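Local coordinates for enoyl-CoA hydratase/isomerase family protein (Bacillus anthracis, PDB 3KQF), which probably catalyses the reversible hydration of 2-trans-enoyl-CoA thioesters to 3-hydroxyacyl-CoA, at residues L33-L38 / V88-T93; Q8-D13 / L38-N43; V20-N25 / N43-I48. All coordinates share one frame; numbering follows the deposited sequence.

Interaction 1: residues L33-L38 / V88-T93; sequences LSLALL and VSMIRT
Leu38 and Ile91 make the tightest touch between the helices 35-49 and 81-99, with Leu38 CD1 lying 3.5 Å from Ile91 CG1. The two side chains cross obliquely, and the same methyl of Leu38 also reaches the helix backbone, 3.9 Å from Ile91 N. Its CG is anti to the carbonyl carbon (chi1 -65°), which sets it beside the backbone N, and from there the side chain leans to helix 81-99. Beside this pair, Leu38 CD1 rests 4.0 Å from CB of Met90, a selenomethionine modelled in two conformers, one of them described here. Leu35, one turn earlier, adds its CD2 at 4.2 Å from the same Met90 CB. On the Ile91 side, Leu33 CD1 approaches Ile91 CG2 at 4.3 Å; the beta-branch thus gives Ile91 one arm for Leu38 and another for Leu33.

The start of helix 35-49 is fixed by Ser34 at the N-cap. Its OG accepts from Leu37 N at 3.2 Å, which suits a short hydroxyl side chain at a place where the first helical N-H groups lack helical acceptors. Glu75 OE1 accepts a hydrogen bond from Leu35 N, while the backbone of Leu33 is tied to Gly70. Farther out, Ile91 also touches Ala148 and Arg76.

No hydrogen bond joins the two segments, so their cohesion rests on shape fit and on burying aliphatic carbon between two helices.

Interaction 2: residues Q8-D13 / L38-N43; sequences QNISVD and LEELQN
Glu40 stretches from the helix 35-49 to where the chain enters strand 10-13, presenting its carboxylate to the N-H groups of Gln8, Asn9 and Ile10. Its CG is anti to the carbonyl carbon (chi1 -70°) and the chain beyond is extended, a reach that suits glutamate here. OE2 accepts from Gln8 N at 3.0 Å in an almost straight bond (178°), while OE1 accepts from Asn9 N at 2.8 Å. Both donors arrive on the syn sides of their oxygens, somewhat out of the carboxylate plane. Ile10 N adds a weak third bond to OE1 at 3.4 Å. With both oxygens held, rotation of the group should be restricted, and the donors would be expected to stabilise its negative charge.

Asn9 crosses Glu40 at about a right angle, its amide plane 44° from that of the carboxylate. The nearest side-chain approach is Asn9 CB to Glu40 OE1, 3.3 Å, and the Asn9 side chain also touches Ala36 and Leu37 of the helix.

Ile10 and Glu40 instead slide past each other in opposite directions. In the one of its two deposited conformers described here, Ile10 CD1 lies 3.8 Å from Glu40 O and 3.9 Å from Leu41 CA, so a slim aliphatic arm runs up to the helix backbone. Leu41 continues inward onto Ile22 and Thr94.

Polar bonds where the chain enters the strand and apolar packing beyond thus dock the outermost strand of a beta hairpin, 10-13 paired with 19-24, onto a helix of the alpha/beta core of the crotonase fold.

Interaction 3: residues V20-N25 / N43-I48; sequences VKISLN and NILTQI
Ile48 N donates to Ile44 O at 3.0 Å, the helical bond that sets these two isoleucines one turn apart on the face of helix 35-49 that meets strand 19-24. Strand and helix belong to a beta-alpha-beta unit that continues into strand 56-61, within the six-stranded sheet of the crotonase fold. The short segments run almost antiparallel, at 172°, and their axes approach to 11.3 Å, a gap filled by side chains.

Ile22 is the central residue on the strand side. Its CG1 is anti to the carbonyl carbon (chi1 -56°), and an extended chi2 (175°) carries CD1 on toward the helix. That methyl meets Ile48 CD1 tip to tip at 3.6 Å. It also lies 4.4 Å from Leu45 CD2, and equally far from Ile44 CG2 in the conformer of Ile44 described here. One terminal methyl therefore faces three residues whose i, i+1 and i+4 spacing places them on one side of the helix.

Strand alternation explains why Val20 joins Ile22 while Lys21, between them, points away and forms a salt bridge with Glu194. Beta-branched residues suit this strand, since they are at ease in extended backbone and present compact methyl groups to the helix. Leu45 has a second neighbourhood, touching Thr94, Met97 and Val98 of helix 81-99, so it fills the seam where sheet and two helices come together. Ile48 likewise packs on Val57 of the next strand, and Ile44 reaches Ile10 and Val12 of the preceding one.

All five touching residues are buried, and their side chains are purely hydrocarbon. At the far end of the row, Val20 CG1 meets Ile48 CD1 tip to tip, 3.9 Å away.

Overall arrangement
All three interactions draw on helix 35-49, in portions that follow one another: its start for interaction 1 (segment 33-38, helical from Leu35), then 38-43 for interaction 2 and 43-48 for interaction 3. Leu38 belongs to the first two and Asn43 to the last two. The centres of interactions 2 and 3 lie about 5 Å apart, for strands 10-13 and 19-24 are antiparallel neighbours in one sheet; interaction 1 is centred about 11 Å from interaction 2 and about 14 Å from interaction 3. Along the chain the segments alternate, with the strands preceding the helix and 88-93 following it. Helix 35-49 thereby joins the edge of the sheet to helix 81-99.

Interaction 1: residues L33-L38 / V88-T93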
# COMPACT_ATOMS: atom_id res chain seq x y z
N LEU A 33 -14.89 -21.19 -13.80
CA LEU A 33 -15.63 -20.22 -14.60
C LEU A 33 -15.79 -20.61 -16.07
O LEU A 33 -14.93 -20.32 -16.89
CB LEU A 33 -14.92 -18.87 -14.51
CG LEU A 33 -14.69 -18.33 -13.08
CD1 LEU A 33 -13.68 -17.17 -13.11
CD2 LEU A 33 -15.99 -17.92 -12.39
N SER A 34 -16.89 -21.30 -16.39
CA SER A 34 -17.18 -21.64 -17.76
C SER A 34 -17.86 -20.44 -18.40
O SER A 34 -18.37 -19.56 -17.70
CB SER A 34 -18.11 -22.86 -17.83
OG SER A 34 -19.31 -22.62 -17.12
N LEU A 35 -17.87 -20.38 -19.73
CA LEU A 35 -18.54 -19.28 -20.41
C LEU A 35 -20.02 -19.25 -20.04
O LEU A 35 -20.60 -18.19 -19.89
CB LEU A 35 -18.37 -19.37 -21.94
CG LEU A 35 -16.92 -19.32 -22.44
CD1 LEU A 35 -16.85 -19.37 -23.95
CD2 LEU A 35 -16.22 -18.07 -21.92
N ALA A 36 -20.63 -20.42 -19.87
CA ALA A 36 -22.05 -20.48 -19.49
C ALA A 36 -22.28 -19.86 -18.11
O ALA A 36 -23.23 -19.08 -17.91
CB ALA A 36 -22.56 -21.93 -19.54
N LEU A 37 -21.40 -20.16 -17.15
CA LEU A 37 -21.49 -19.57 -15.81
C LEU A 37 -21.29 -18.06 -15.88
O LEU A 37 -22.03 -17.30 -15.25
CB LEU A 37 -20.50 -20.21 -14.84
CG LEU A 37 -20.39 -19.62 -13.42
CD1 LEU A 37 -19.85 -20.66 -12.43
CD2 LEU A 37 -19.50 -18.36 -13.39
N LEU A 38 -20.31 -17.62 -16.67
CA LEU A 38 -20.04 -16.18 -16.80
C LEU A 38 -21.25 -15.43 -17.36
O LEU A 38 -21.56 -14.33 -16.90
CB LEU A 38 -18.77 -15.93 -17.63
CG LEU A 38 -17.47 -16.44 -16.99
CD1 LEU A 38 -16.35 -16.35 -18.01
CD2 LEU A 38 -17.09 -15.69 -15.71
N VAL A 88 -11.22 -14.74 -22.41
CA VAL A 88 -10.53 -13.87 -21.45
C VAL A 88 -11.33 -12.57 -21.33
O VAL A 88 -11.48 -12.03 -20.23
CB VAL A 88 -9.06 -13.62 -21.84
CG1 VAL A 88 -8.34 -12.88 -20.74
CG2 VAL A 88 -8.35 -14.96 -22.05
N SER A 89 -11.90 -12.10 -22.44
CA SER A 89 -12.74 -10.90 -22.42
C SER A 89 -13.97 -11.08 -21.52
O SER A 89 -14.35 -10.17 -20.76
CB SER A 89 -13.16 -10.51 -23.83
OG SER A 89 -14.01 -9.39 -23.78
N MSE A 90 -14.60 -12.25 -21.62
CA MSE A 90 -15.77 -12.55 -20.81
C MSE A 90 -15.44 -12.51 -19.31
O MSE A 90 -16.20 -11.94 -18.52
CB MSE A 90 -16.35 -13.91 -21.21
CG MSE A 90 -17.05 -13.87 -22.54
SE MSE A 90 -18.60 -12.70 -22.45
CE MSE A 90 -19.68 -13.76 -21.22
N ILE A 91 -14.31 -13.11 -18.93
CA ILE A 91 -13.89 -13.12 -17.54
C ILE A 91 -13.55 -11.70 -17.07
O ILE A 91 -14.06 -11.25 -16.05
CB ILE A 91 -12.67 -14.02 -17.25
CG1 ILE A 91 -12.95 -15.47 -17.63
CG2 ILE A 91 -12.33 -14.00 -15.76
CD1 ILE A 91 -11.84 -16.42 -17.22
N ARG A 92 -12.76 -10.96 -17.84
CA ARG A 92 -12.37 -9.63 -17.37
C ARG A 92 -13.58 -8.69 -17.27
O ARG A 92 -13.67 -7.92 -16.31
CB ARG A 92 -11.21 -9.02 -18.17
CG ARG A 92 -11.54 -8.37 -19.46
CD ARG A 92 -10.31 -7.55 -19.91
NE ARG A 92 -9.10 -8.37 -19.99
CZ ARG A 92 -8.69 -9.04 -21.07
NH1 ARG A 92 -9.37 -8.99 -22.21
NH2 ARG A 92 -7.57 -9.76 -20.99
N THR A 93 -14.52 -8.79 -18.20
CA THR A 93 -15.74 -7.97 -18.18
C THR A 93 -16.58 -8.26 -16.93
O THR A 93 -17.15 -7.36 -16.31
CB THR A 93 -16.58 -8.20 -19.44
OG1 THR A 93 -15.86 -7.70 -20.57
CG2 THR A 93 -17.93 -7.48 -19.36

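Interaction 2: residues Q8-D13 / L38-N43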
# COMPACT_ATOMS: atom_id res chain seq x y z
N GLN A 8 -28.61 -22.30 -13.81
CA GLN A 8 -28.09 -23.64 -13.56
C GLN A 8 -26.68 -23.67 -12.98
O GLN A 8 -26.31 -24.65 -12.33
CB GLN A 8 -28.09 -24.46 -14.85
CG GLN A 8 -29.47 -24.73 -15.43
CD GLN A 8 -29.43 -25.73 -16.58
OE1 GLN A 8 -28.36 -26.18 -16.98
NE2 GLN A 8 -30.60 -26.08 -17.10
N ASN A 9 -25.89 -22.63 -13.22
CA ASN A 9 -24.50 -22.59 -12.78
C ASN A 9 -24.26 -21.69 -11.55
O ASN A 9 -23.17 -21.72 -10.98
CB ASN A 9 -23.62 -22.14 -13.94
CG ASN A 9 -23.62 -23.15 -15.09
OD1 ASN A 9 -23.13 -24.27 -14.93
ND2 ASN A 9 -24.14 -22.75 -16.24
N ILE A 10 -25.25 -20.89 -11.18
CA ILE A 10 -25.14 -20.08 -9.97
C ILE A 10 -26.46 -20.13 -9.21
O ILE A 10 -27.49 -20.57 -9.74
CB ILE A 10 -24.76 -18.61 -10.25
CG1 ILE A 10 -25.88 -17.89 -10.99
CG2 ILE A 10 -23.44 -18.51 -11.02
CD1 ILE A 10 -25.55 -16.43 -11.24
N SER A 11 -26.41 -19.71 -7.95
CA SER A 11 -27.58 -19.67 -7.08
C SER A 11 -27.66 -18.24 -6.57
O SER A 11 -26.64 -17.63 -6.30
CB SER A 11 -27.41 -20.61 -5.89
OG SER A 11 -27.28 -21.96 -6.30
N VAL A 12 -28.87 -17.69 -6.48
CA VAL A 12 -29.03 -16.33 -5.95
C VAL A 12 -30.00 -16.43 -4.79
O VAL A 12 -31.07 -17.00 -4.94
CB VAL A 12 -29.57 -15.35 -7.00
CG1 VAL A 12 -29.77 -13.97 -6.38
CG2 VAL A 12 -28.63 -15.25 -8.17
N ASP A 13 -29.61 -15.90 -3.63
CA ASP A 13 -30.47 -15.96 -2.44
C ASP A 13 -30.64 -14.58 -1.79
O ASP A 13 -29.65 -13.94 -1.36
CB ASP A 13 -29.92 -16.95 -1.42
CG ASP A 13 -30.84 -17.13 -0.22
OD1 ASP A 13 -32.02 -16.72 -0.26
OD2 ASP A 13 -30.38 -17.71 0.79
N LEU A 38 -20.31 -17.62 -16.67
CA LEU A 38 -20.04 -16.18 -16.80
C LEU A 38 -21.25 -15.43 -17.36
O LEU A 38 -21.56 -14.33 -16.90
CB LEU A 38 -18.77 -15.93 -17.63
CG LEU A 38 -17.47 -16.44 -16.99
CD1 LEU A 38 -16.35 -16.35 -18.01
CD2 LEU A 38 -17.09 -15.69 -15.71
N GLU A 39 -21.94 -16.04 -18.33
CA GLU A 39 -23.18 -15.47 -18.91
C GLU A 39 -24.25 -15.24 -17.83
O GLU A 39 -24.83 -14.16 -17.75
CB GLU A 39 -23.73 -16.41 -19.99
CG GLU A 39 -25.12 -16.04 -20.55
CD GLU A 39 -25.13 -14.75 -21.34
OE1 GLU A 39 -24.03 -14.25 -21.69
OE2 GLU A 39 -26.24 -14.26 -21.63
N GLU A 40 -24.50 -16.27 -17.02
CA GLU A 40 -25.49 -16.17 -15.93
C GLU A 40 -25.11 -15.13 -14.88
O GLU A 40 -25.97 -14.39 -14.37
CB GLU A 40 -25.70 -17.53 -15.25
CG GLU A 40 -26.42 -18.53 -16.12
CD GLU A 40 -26.67 -19.86 -15.43
OE1 GLU A 40 -26.16 -20.08 -14.31
OE2 GLU A 40 -27.41 -20.69 -16.01
N LEU A 41 -23.82 -15.09 -14.54
CA LEU A 41 -23.33 -14.15 -13.56
C LEU A 41 -23.49 -12.72 -14.07
O LEU A 41 -23.96 -11.85 -13.35
CB LEU A 41 -21.89 -14.48 -13.16
CG LEU A 41 -21.27 -13.72 -12.00
CD1 LEU A 41 -22.16 -13.73 -10.75
CD2 LEU A 41 -19.89 -14.32 -11.71
N GLN A 42 -23.14 -12.47 -15.33
CA GLN A 42 -23.31 -11.13 -15.91
C GLN A 42 -24.78 -10.69 -15.90
O GLN A 42 -25.08 -9.54 -15.64
CB GLN A 42 -22.76 -11.06 -17.33
CG GLN A 42 -21.23 -11.20 -17.44
CD GLN A 42 -20.73 -11.03 -18.87
OE1 GLN A 42 -21.51 -10.87 -19.80
NE2 GLN A 42 -19.41 -11.08 -19.05
N ASN A 43 -25.70 -11.61 -16.20
CA ASN A 43 -27.12 -11.29 -16.22
C ASN A 43 -27.62 -10.90 -14.82
O ASN A 43 -28.37 -9.94 -14.68
CB ASN A 43 -27.95 -12.45 -16.79
CG ASN A 43 -27.62 -12.74 -18.26
OD1 ASN A 43 -27.00 -11.93 -18.94
ND2 ASN A 43 -28.06 -13.90 -18.75

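Interaction 3: residues V20-N25 / N43-I48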
# COMPACT_ATOMS: atom_id res chain seq x y z
N VAL A 20 -28.07 -9.73 -0.83
CA VAL A 20 -28.19 -10.79 -1.82
C VAL A 20 -26.90 -11.60 -1.78
O VAL A 20 -25.81 -11.02 -1.70
CB VAL A 20 -28.46 -10.26 -3.26
CG1 VAL A 20 -27.35 -9.40 -3.75
CG2 VAL A 20 -28.72 -11.44 -4.23
N LYS A 21 -27.02 -12.92 -1.80
CA LYS A 21 -25.86 -13.83 -1.77
C LYS A 21 -25.85 -14.61 -3.06
O LYS A 21 -26.82 -15.32 -3.37
CB LYS A 21 -25.94 -14.80 -0.58
CG LYS A 21 -24.76 -15.75 -0.47
CD LYS A 21 -24.87 -16.76 0.66
CE LYS A 21 -25.95 -17.80 0.40
NZ LYS A 21 -25.86 -18.93 1.35
N ILE A 22 -24.79 -14.43 -3.84
CA ILE A 22 -24.61 -15.12 -5.10
C ILE A 22 -23.61 -16.26 -4.87
O ILE A 22 -22.52 -16.01 -4.37
CB ILE A 22 -24.04 -14.19 -6.18
CG1 ILE A 22 -24.93 -12.95 -6.35
CG2 ILE A 22 -23.91 -14.95 -7.49
CD1 ILE A 22 -24.38 -11.93 -7.31
N SER A 23 -23.99 -17.49 -5.20
CA SER A 23 -23.10 -18.63 -5.00
C SER A 23 -22.74 -19.32 -6.32
O SER A 23 -23.64 -19.76 -7.06
CB SER A 23 -23.76 -19.66 -4.09
OG SER A 23 -24.18 -19.12 -2.85
N LEU A 24 -21.45 -19.41 -6.63
CA LEU A 24 -21.04 -20.17 -7.82
C LEU A 24 -21.50 -21.60 -7.52
O LEU A 24 -21.25 -22.11 -6.42
CB LEU A 24 -19.53 -20.10 -8.07
CG LEU A 24 -18.92 -18.71 -8.22
CD1 LEU A 24 -17.44 -18.82 -8.52
CD2 LEU A 24 -19.61 -17.88 -9.30
N ASN A 25 -22.17 -22.24 -8.47
CA ASN A 25 -22.78 -23.55 -8.25
C ASN A 25 -22.39 -24.63 -9.26
O ASN A 25 -23.24 -25.15 -9.99
CB ASN A 25 -24.31 -23.40 -8.22
CG ASN A 25 -25.01 -24.63 -7.69
OD1 ASN A 25 -24.47 -25.37 -6.86
ND2 ASN A 25 -26.24 -24.86 -8.16
N ASN A 43 -25.70 -11.61 -16.20
CA ASN A 43 -27.12 -11.29 -16.22
C ASN A 43 -27.62 -10.90 -14.82
O ASN A 43 -28.37 -9.94 -14.68
CB ASN A 43 -27.95 -12.45 -16.79
CG ASN A 43 -27.62 -12.74 -18.26
OD1 ASN A 43 -27.00 -11.93 -18.94
ND2 ASN A 43 -28.06 -13.90 -18.75
N ILE A 44 -27.21 -11.64 -13.79
CA ILE A 44 -27.64 -11.33 -12.42
C ILE A 44 -26.98 -10.03 -11.95
O ILE A 44 -27.60 -9.24 -11.25
CB ILE A 44 -27.38 -12.47 -11.42
CG1 ILE A 44 -27.91 -12.10 -10.03
CG2 ILE A 44 -25.91 -12.79 -11.33
CD1 ILE A 44 -29.39 -11.81 -9.98
N LEU A 45 -25.72 -9.81 -12.33
CA LEU A 45 -25.03 -8.56 -11.97
C LEU A 45 -25.79 -7.34 -12.56
O LEU A 45 -25.91 -6.30 -11.90
CB LEU A 45 -23.57 -8.60 -12.41
CG LEU A 45 -22.69 -9.56 -11.60
CD1 LEU A 45 -21.31 -9.72 -12.20
CD2 LEU A 45 -22.59 -9.12 -10.13
N THR A 46 -26.31 -7.48 -13.78
CA THR A 46 -27.09 -6.41 -14.44
C THR A 46 -28.37 -6.11 -13.67
O THR A 46 -28.79 -4.96 -13.59
CB THR A 46 -27.45 -6.77 -15.89
OG1 THR A 46 -26.26 -7.02 -16.62
CG2 THR A 46 -28.24 -5.63 -16.58
N GLN A 47 -28.99 -7.15 -13.13
CA GLN A 47 -30.22 -6.99 -12.35
C GLN A 47 -29.92 -6.28 -11.02
O GLN A 47 -30.54 -5.28 -10.69
CB GLN A 47 -30.87 -8.36 -12.13
CG GLN A 47 -32.18 -8.33 -11.34
CD GLN A 47 -32.97 -9.64 -11.45
OE1 GLN A 47 -32.46 -10.67 -11.90
NE2 GLN A 47 -34.24 -9.59 -11.04
N ILE A 48 -28.94 -6.78 -10.29
CA ILE A 48 -28.55 -6.20 -8.99
C ILE A 48 -28.11 -4.73 -9.12
O ILE A 48 -28.39 -3.90 -8.25
CB ILE A 48 -27.45 -7.04 -8.33
CG1 ILE A 48 -28.00 -8.43 -7.99
CG2 ILE A 48 -26.94 -6.35 -7.06
CD1 ILE A 48 -26.92 -9.47 -7.66